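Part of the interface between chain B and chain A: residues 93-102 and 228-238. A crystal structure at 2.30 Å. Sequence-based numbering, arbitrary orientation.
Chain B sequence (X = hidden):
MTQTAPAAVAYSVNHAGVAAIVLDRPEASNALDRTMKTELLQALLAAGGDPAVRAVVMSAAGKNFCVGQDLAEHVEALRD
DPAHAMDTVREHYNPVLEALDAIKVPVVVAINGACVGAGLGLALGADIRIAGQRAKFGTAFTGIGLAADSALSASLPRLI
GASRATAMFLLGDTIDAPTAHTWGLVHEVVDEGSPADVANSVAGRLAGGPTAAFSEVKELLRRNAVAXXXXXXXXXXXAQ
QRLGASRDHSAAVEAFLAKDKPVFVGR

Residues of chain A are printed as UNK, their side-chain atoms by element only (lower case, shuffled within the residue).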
# COMPACT_ATOMS: atom_id res chain seq x y z
N TYR B 93 -1.83 -17.89 -20.06
CA TYR B 93 -1.85 -17.28 -18.73
C TYR B 93 -2.59 -15.95 -18.71
O TYR B 93 -3.43 -15.72 -17.85
CB TYR B 93 -0.43 -17.12 -18.19
CG TYR B 93 0.19 -18.44 -17.80
CD1 TYR B 93 1.17 -19.05 -18.58
CD2 TYR B 93 -0.23 -19.10 -16.65
CE1 TYR B 93 1.73 -20.26 -18.22
CE2 TYR B 93 0.32 -20.31 -16.27
CZ TYR B 93 1.30 -20.88 -17.06
OH TYR B 93 1.83 -22.09 -16.69
N ASN B 94 -2.31 -15.10 -19.69
CA ASN B 94 -2.98 -13.81 -19.76
C ASN B 94 -4.52 -13.94 -19.82
O ASN B 94 -5.20 -13.33 -19.01
CB ASN B 94 -2.37 -12.92 -20.86
CG ASN B 94 -0.99 -12.38 -20.47
OD1 ASN B 94 -0.49 -12.66 -19.38
ND2 ASN B 94 -0.38 -11.58 -21.35
N PRO B 95 -5.07 -14.76 -20.74
CA PRO B 95 -6.54 -14.93 -20.72
C PRO B 95 -7.09 -15.47 -19.38
O PRO B 95 -8.17 -15.04 -18.95
CB PRO B 95 -6.80 -15.94 -21.85
CG PRO B 95 -5.63 -15.82 -22.76
CD PRO B 95 -4.45 -15.40 -21.91
N VAL B 96 -6.37 -16.38 -18.75
CA VAL B 96 -6.76 -16.92 -17.43
C VAL B 96 -6.89 -15.80 -16.38
O VAL B 96 -7.90 -15.73 -15.67
CB VAL B 96 -5.77 -18.01 -16.96
CG1 VAL B 96 -5.88 -18.27 -15.46
CG2 VAL B 96 -6.03 -19.30 -17.72
N LEU B 97 -5.88 -14.94 -16.30
CA LEU B 97 -5.89 -13.87 -15.31
C LEU B 97 -6.98 -12.84 -15.59
O LEU B 97 -7.63 -12.37 -14.65
CB LEU B 97 -4.52 -13.20 -15.21
CG LEU B 97 -3.51 -13.82 -14.22
CD1 LEU B 97 -4.05 -13.76 -12.80
CD2 LEU B 97 -3.13 -15.25 -14.60
N GLU B 98 -7.20 -12.52 -16.86
CA GLU B 98 -8.29 -11.62 -17.24
C GLU B 98 -9.64 -12.25 -16.92
O GLU B 98 -10.53 -11.56 -16.42
CB GLU B 98 -8.20 -11.22 -18.72
CG GLU B 98 -6.87 -10.60 -19.07
CD GLU B 98 -6.92 -9.58 -20.19
OE1 GLU B 98 -6.52 -9.92 -21.32
OE2 GLU B 98 -7.33 -8.42 -19.93
N ALA B 99 -9.78 -13.55 -17.19
CA ALA B 99 -11.04 -14.24 -16.93
C ALA B 99 -11.33 -14.28 -15.43
O ALA B 99 -12.47 -14.10 -15.01
CB ALA B 99 -10.99 -15.65 -17.51
N LEU B 100 -10.29 -14.52 -14.63
CA LEU B 100 -10.43 -14.46 -13.18
C LEU B 100 -10.83 -13.04 -12.76
O LEU B 100 -11.80 -12.85 -12.02
CB LEU B 100 -9.12 -14.90 -12.52
CG LEU B 100 -9.00 -14.89 -10.99
CD1 LEU B 100 -10.15 -15.60 -10.29
CD2 LEU B 100 -7.67 -15.51 -10.57
N ASP B 101 -10.13 -12.04 -13.28
CA ASP B 101 -10.44 -10.66 -12.95
C ASP B 101 -11.87 -10.26 -13.33
O ASP B 101 -12.51 -9.50 -12.60
CB ASP B 101 -9.43 -9.72 -13.63
CG ASP B 101 -9.75 -8.25 -13.41
OD1 ASP B 101 -9.49 -7.75 -12.29
OD2 ASP B 101 -10.28 -7.63 -14.36
N ALA B 102 -12.37 -10.80 -14.44
CA ALA B 102 -13.72 -10.48 -14.94
C ALA B 102 -14.87 -11.03 -14.10
O ALA B 102 -16.01 -10.61 -14.27
CB ALA B 102 -13.88 -10.93 -16.39
N UNK A 228 -3.43 -0.69 -15.16
CA UNK A 228 -4.51 -1.61 -15.53
C UNK A 228 -3.98 -3.00 -15.81
O UNK A 228 -2.84 -3.16 -16.28
c UNK A 228 -5.09 -1.01 -16.82
c UNK A 228 -3.39 0.50 -16.03
c UNK A 228 -4.67 0.42 -16.82
N UNK A 229 -4.79 -4.01 -15.51
CA UNK A 229 -4.38 -5.40 -15.64
C UNK A 229 -3.87 -5.72 -17.04
O UNK A 229 -2.83 -6.37 -17.18
c UNK A 229 -6.54 -8.62 -15.16
c UNK A 229 -5.27 -7.84 -15.44
c UNK A 229 -5.55 -6.34 -15.30
c UNK A 229 -4.15 -8.27 -14.51
N UNK A 230 -4.60 -5.26 -18.06
CA UNK A 230 -4.21 -5.46 -19.46
C UNK A 230 -2.77 -5.06 -19.72
O UNK A 230 -2.04 -5.79 -20.38
N UNK A 231 -2.36 -3.92 -19.18
CA UNK A 231 -1.00 -3.43 -19.35
C UNK A 231 0.01 -4.27 -18.57
O UNK A 231 1.07 -4.60 -19.08
o UNK A 231 -1.99 -1.34 -21.01
o UNK A 231 -2.25 -0.00 -19.31
c UNK A 231 -1.78 -1.04 -19.82
c UNK A 231 -0.92 -1.96 -18.93
N UNK A 232 -0.35 -4.65 -17.34
CA UNK A 232 0.51 -5.49 -16.52
C UNK A 232 0.87 -6.78 -17.27
O UNK A 232 2.03 -7.14 -17.39
c UNK A 232 0.65 -6.90 -14.42
c UNK A 232 -0.17 -5.86 -15.18
c UNK A 232 -0.39 -4.62 -14.33
N UNK A 233 -0.16 -7.44 -17.78
CA UNK A 233 -0.03 -8.74 -18.44
C UNK A 233 0.76 -8.66 -19.74
O UNK A 233 1.59 -9.54 -20.01
c UNK A 233 -1.53 -10.71 -16.62
c UNK A 233 -3.62 -10.13 -17.85
c UNK A 233 -2.23 -9.66 -17.45
c UNK A 233 -1.42 -9.32 -18.70
N UNK A 234 0.53 -7.61 -20.53
CA UNK A 234 1.28 -7.38 -21.78
C UNK A 234 2.77 -7.18 -21.50
O UNK A 234 3.61 -7.84 -22.11
c UNK A 234 -1.19 -5.41 -24.13
o UNK A 234 -1.82 -4.46 -23.57
c UNK A 234 -0.61 -6.54 -23.27
c UNK A 234 0.70 -6.19 -22.56
o UNK A 234 -1.06 -5.51 -25.38
N UNK A 235 3.10 -6.32 -20.55
CA UNK A 235 4.51 -6.08 -20.19
C UNK A 235 5.18 -7.33 -19.64
O UNK A 235 6.32 -7.60 -19.96
c UNK A 235 2.69 -0.49 -18.25
c UNK A 235 4.64 -4.95 -19.18
n UNK A 235 3.21 -1.43 -19.03
n UNK A 235 2.25 0.65 -18.81
c UNK A 235 3.73 -2.71 -18.54
c UNK A 235 4.12 -3.61 -19.69
n UNK A 235 2.60 -0.67 -16.93
N UNK A 236 4.46 -8.09 -18.81
CA UNK A 236 4.97 -9.36 -18.29
C UNK A 236 5.31 -10.32 -19.42
O UNK A 236 6.41 -10.86 -19.47
c UNK A 236 3.93 -9.30 -15.96
c UNK A 236 3.97 -9.99 -17.31
o UNK A 236 2.98 -9.53 -13.79
o UNK A 236 2.00 -10.66 -15.43
c UNK A 236 2.90 -9.88 -14.99
N UNK A 237 4.37 -10.51 -20.33
CA UNK A 237 4.56 -11.41 -21.48
C UNK A 237 5.80 -11.09 -22.30
O UNK A 237 6.54 -11.99 -22.70
c UNK A 237 3.33 -11.38 -22.39
N UNK A 238 5.99 -9.80 -22.58
CA UNK A 238 7.14 -9.33 -23.34
C UNK A 238 8.46 -9.55 -22.62
O UNK A 238 9.44 -9.98 -23.24
o UNK A 238 5.93 -7.65 -24.53
c UNK A 238 7.01 -7.84 -23.65
O HOH W 1 1.60 -12.68 -17.35

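Position 228 has three side-chain carbons, one of them bonded back to the backbone N, which closes a five-membered ring: P228(A). It sits at the N-cap position, and its O accepts the N-H of position 232 at 3.1 Å (N to O).

Position 229 carries four carbons, forked at the second, with CA-to-CB directed toward chain B. One terminal carbon lies 3.5 Å from CB of D101(B), 3.9 Å from O of L97(B) and 4.0 Å from CA of E98(B), so this one methyl packs against three residues within about one turn of the partner helix. A fork there, rather than at the first carbon, identifies L229(A); the methyl is CD2.

Position 230 has no side-chain atoms, and its CA is 4.3 Å from OE2 of E98(B). It is G230(A).

Position 231 shows two carbons, the second bearing two oxygens, out of reach of this stretch of chain B. That is the short carboxylate pattern, D231(A) by its length.

At 232, one carbon carries two others, the fork at the first carbon marking V232(A). It is buried, but not by this stretch of chain B.

Position 233 again has four carbons forked at the second. One terminal carbon lies 3.5 Å from CG of E98(B), and the other is 4.1 Å from CB of L97(B), an apolar contact. Its backbone O accepts a weak hydrogen bond from ND2 of N94(B), at 3.1 Å and an N-H...O angle of 145°. This is L233(A), with chi1 m and chi2 t.

Position 234, three carbons with two oxygens on the third, is E234(A); its CG comes no nearer than 5.4 Å to this stretch, at ND2 of N94(B).

Position 235 runs three carbons, a nitrogen, then a carbon with two more nitrogens. This guanidinium makes it R235(A), with CA-to-CB pointing away.

Position 236 repeats the longer carboxylate. Water 1 bridges it to chain B, donating to one carboxylate oxygen at 2.8 Å and to OD1 of N94(B) at 2.9 Å. It is E236(A), the oxygen being OE1.

Position 237 has a single carbon, CB, 3.9 Å from ND2 of N94(B): A237(A).

Position 238, one carbon then one oxygen, is S238(A); its OG donates a weak bond to O of E234(A), 3.4 Å away.

The helices run nearly antiparallel, at 162°, with axes 10.3 Å apart at closest approach. L229(A), L233(A) and A237(A), spaced four residues apart, present one face to N94(B), L97(B), E98(B) and D101(B). Packing dominates the 353 Å² buried; the amide of N94(B) adds polar anchorage, with ND2 bonding weakly but directly and OD1 through water.

Chain A 228-238: PLGDVLEREAS
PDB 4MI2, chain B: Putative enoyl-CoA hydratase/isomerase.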